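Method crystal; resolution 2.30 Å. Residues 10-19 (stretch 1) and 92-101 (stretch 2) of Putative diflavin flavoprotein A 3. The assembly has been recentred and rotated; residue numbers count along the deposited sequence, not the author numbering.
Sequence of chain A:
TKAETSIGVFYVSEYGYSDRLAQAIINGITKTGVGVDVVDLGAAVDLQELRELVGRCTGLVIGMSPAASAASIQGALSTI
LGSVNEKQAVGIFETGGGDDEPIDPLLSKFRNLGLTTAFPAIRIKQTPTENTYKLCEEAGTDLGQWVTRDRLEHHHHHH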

# COMPACT_ATOMS: atom_id res chain seq x y z
N PHE A 10 0.97 -0.09 -3.92
CA PHE A 10 1.75 0.92 -4.62
C PHE A 10 3.10 1.16 -3.96
O PHE A 10 3.18 1.49 -2.78
CB PHE A 10 1.00 2.25 -4.65
CG PHE A 10 -0.44 2.13 -5.06
CD1 PHE A 10 -1.38 1.56 -4.20
CD2 PHE A 10 -0.86 2.61 -6.29
CE1 PHE A 10 -2.72 1.48 -4.56
CE2 PHE A 10 -2.20 2.54 -6.67
CZ PHE A 10 -3.13 1.97 -5.80
N TYR A 11 4.17 0.99 -4.73
CA TYR A 11 5.51 1.20 -4.21
C TYR A 11 6.52 1.34 -5.34
O TYR A 11 6.20 1.11 -6.50
CB TYR A 11 5.91 0.04 -3.29
CG TYR A 11 6.16 -1.27 -4.01
CD1 TYR A 11 5.10 -2.10 -4.39
CD2 TYR A 11 7.46 -1.69 -4.30
CE1 TYR A 11 5.33 -3.31 -5.04
CE2 TYR A 11 7.70 -2.90 -4.96
CZ TYR A 11 6.63 -3.71 -5.33
OH TYR A 11 6.87 -4.91 -5.96
N VAL A 12 7.75 1.72 -4.99
CA VAL A 12 8.81 1.88 -5.99
C VAL A 12 9.62 0.59 -6.08
O VAL A 12 10.36 0.24 -5.17
CB VAL A 12 9.71 3.11 -5.64
CG1 VAL A 12 9.99 3.15 -4.14
CG2 VAL A 12 11.03 3.05 -6.43
N SER A 13 9.46 -0.13 -7.19
CA SER A 13 10.17 -1.39 -7.36
C SER A 13 11.68 -1.22 -7.33
O SER A 13 12.21 -0.19 -7.74
CB SER A 13 9.74 -2.10 -8.65
OG SER A 13 10.24 -1.43 -9.80
N GLU A 14 12.34 -2.26 -6.83
CA GLU A 14 13.80 -2.32 -6.72
C GLU A 14 14.42 -1.30 -5.77
O GLU A 14 15.64 -1.22 -5.68
CB GLU A 14 14.44 -2.18 -8.10
CG GLU A 14 13.83 -3.06 -9.18
CD GLU A 14 14.80 -3.35 -10.31
OE1 GLU A 14 14.35 -3.46 -11.47
OE2 GLU A 14 16.01 -3.47 -10.02
N TYR A 15 13.60 -0.50 -5.09
CA TYR A 15 14.12 0.47 -4.13
C TYR A 15 14.17 -0.21 -2.77
O TYR A 15 13.13 -0.60 -2.23
CB TYR A 15 13.23 1.73 -4.05
CG TYR A 15 13.55 2.64 -2.87
CD1 TYR A 15 12.54 3.11 -2.04
CD2 TYR A 15 14.87 2.97 -2.55
CE1 TYR A 15 12.81 3.87 -0.91
CE2 TYR A 15 15.16 3.74 -1.41
CZ TYR A 15 14.12 4.17 -0.59
OH TYR A 15 14.36 4.88 0.56
N GLY A 16 15.37 -0.36 -2.21
CA GLY A 16 15.51 -1.01 -0.93
C GLY A 16 14.95 -2.42 -1.00
O GLY A 16 15.08 -3.10 -2.02
N TYR A 17 14.33 -2.88 0.08
CA TYR A 17 13.74 -4.22 0.13
C TYR A 17 12.25 -4.19 -0.21
O TYR A 17 11.50 -5.09 0.16
CB TYR A 17 13.93 -4.80 1.53
CG TYR A 17 15.38 -5.07 1.87
CD1 TYR A 17 16.00 -6.25 1.47
CD2 TYR A 17 16.13 -4.13 2.58
CE1 TYR A 17 17.34 -6.49 1.76
CE2 TYR A 17 17.47 -4.36 2.88
CZ TYR A 17 18.07 -5.55 2.47
OH TYR A 17 19.39 -5.79 2.77
N SER A 18 11.83 -3.14 -0.91
CA SER A 18 10.44 -2.97 -1.29
C SER A 18 9.83 -4.16 -2.00
O SER A 18 8.70 -4.56 -1.72
CB SER A 18 10.29 -1.74 -2.18
OG SER A 18 10.59 -0.58 -1.45
N ASP A 19 10.59 -4.70 -2.94
CA ASP A 19 10.14 -5.84 -3.73
C ASP A 19 9.79 -7.03 -2.83
O ASP A 19 8.71 -7.61 -2.95
CB ASP A 19 11.24 -6.21 -4.74
CG ASP A 19 11.29 -5.26 -5.94
OD1 ASP A 19 10.85 -4.09 -5.83
OD2 ASP A 19 11.80 -5.68 -7.00
N ILE A 92 0.94 1.05 5.41
CA ILE A 92 2.16 1.60 4.84
C ILE A 92 3.44 0.96 5.39
O ILE A 92 3.54 0.71 6.59
CB ILE A 92 2.22 3.14 5.08
CG1 ILE A 92 1.01 3.81 4.39
CG2 ILE A 92 3.54 3.71 4.56
CD1 ILE A 92 0.85 5.30 4.66
N PHE A 93 4.41 0.71 4.52
CA PHE A 93 5.67 0.12 4.95
C PHE A 93 6.89 0.90 4.52
O PHE A 93 6.86 1.60 3.49
CB PHE A 93 5.79 -1.33 4.46
CG PHE A 93 5.89 -1.47 2.96
CD1 PHE A 93 7.12 -1.42 2.32
CD2 PHE A 93 4.75 -1.69 2.19
CE1 PHE A 93 7.22 -1.60 0.94
CE2 PHE A 93 4.84 -1.87 0.81
CZ PHE A 93 6.07 -1.82 0.18
N GLU A 94 7.94 0.81 5.34
CA GLU A 94 9.22 1.45 5.07
C GLU A 94 9.96 0.47 4.18
O GLU A 94 9.62 -0.71 4.16
CB GLU A 94 10.03 1.66 6.36
CG GLU A 94 9.45 2.66 7.34
CD GLU A 94 10.48 3.11 8.38
OE1 GLU A 94 11.42 2.35 8.67
OE2 GLU A 94 10.33 4.22 8.92
N THR A 95 10.98 0.93 3.48
CA THR A 95 11.71 0.05 2.57
C THR A 95 13.06 -0.44 3.07
O THR A 95 13.54 -1.47 2.60
CB THR A 95 11.95 0.75 1.23
OG1 THR A 95 12.90 1.81 1.41
CG2 THR A 95 10.64 1.33 0.68
N GLY A 96 13.66 0.28 4.00
CA GLY A 96 14.97 -0.11 4.48
C GLY A 96 16.02 0.26 3.45
O GLY A 96 17.12 -0.27 3.46
N GLY A 97 15.66 1.18 2.55
CA GLY A 97 16.58 1.61 1.50
C GLY A 97 17.53 2.72 1.92
O GLY A 97 18.55 2.95 1.26
N GLY A 98 17.20 3.42 3.01
CA GLY A 98 18.05 4.48 3.51
C GLY A 98 17.72 5.90 3.06
O GLY A 98 18.35 6.85 3.52
N ASP A 99 16.74 6.04 2.18
CA ASP A 99 16.35 7.35 1.69
C ASP A 99 14.85 7.55 1.81
O ASP A 99 14.29 8.47 1.21
CB ASP A 99 16.78 7.50 0.22
CG ASP A 99 16.90 8.96 -0.21
OD1 ASP A 99 17.10 9.21 -1.42
OD2 ASP A 99 16.81 9.85 0.66
N ASP A 100 14.19 6.69 2.59
CA ASP A 100 12.75 6.76 2.78
C ASP A 100 12.25 8.15 3.15
O ASP A 100 12.89 8.89 3.91
CB ASP A 100 12.29 5.80 3.88
CG ASP A 100 12.11 4.38 3.39
OD1 ASP A 100 12.61 4.07 2.29
OD2 ASP A 100 11.47 3.57 4.10
N GLU A 101 11.10 8.48 2.60
CA GLU A 101 10.44 9.74 2.85
C GLU A 101 9.81 9.51 4.23
O GLU A 101 9.52 8.37 4.59
CB GLU A 101 9.35 9.95 1.80
CG GLU A 101 8.83 11.37 1.70
CD GLU A 101 9.85 12.32 1.11
OE1 GLU A 101 10.29 12.08 -0.04
OE2 GLU A 101 10.21 13.30 1.78

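Two glycines let the backbones touch: Gly16 CA lies 3.7 Å from Gly97 CA, and there is no room for a side chain at either position. A CB on Gly16 would run into Gly97 CA, and one on Gly97 would strike CE2 of the Tyr15 ring. Gly16 also has a positive phi, which by itself favours glycine, within the type II' turn from Tyr15 to Ser18. Just past it, the backbones are tied by one hydrogen bond, from Tyr17 N to Thr95 O (3.0 Å, nearly straight at 160°).

Tyr15 supplies the main side-chain link. Its CA-to-CB bond points sideways, but with chi1 in t the end of the side chain comes nearer to stretch 2, and its hydroxyl donates to Asp100 OD1 (OH to OD1, 2.6 Å) while accepting a weak bond from Asp99 N (3.1 Å to Tyr15 OH). Asp100 is held in turn by Thr95: Thr95 N donates to Asp100 OD2 (2.8 Å), and Thr95 OG1 to Asp100 OD1 at a very short 2.4 Å. One carboxylate thus fastens its own loop and receives the tyrosine.

Where the strand residues Tyr11 and Phe93 meet, the contact turns apolar: the CA-to-CB bond of the buried Phe93 points toward stretch 1, and its ring CZ lies 3.9 Å from Tyr11 CB. Its CE1 lies 4.1 Å from CA of Ser18, the first residue of the helix.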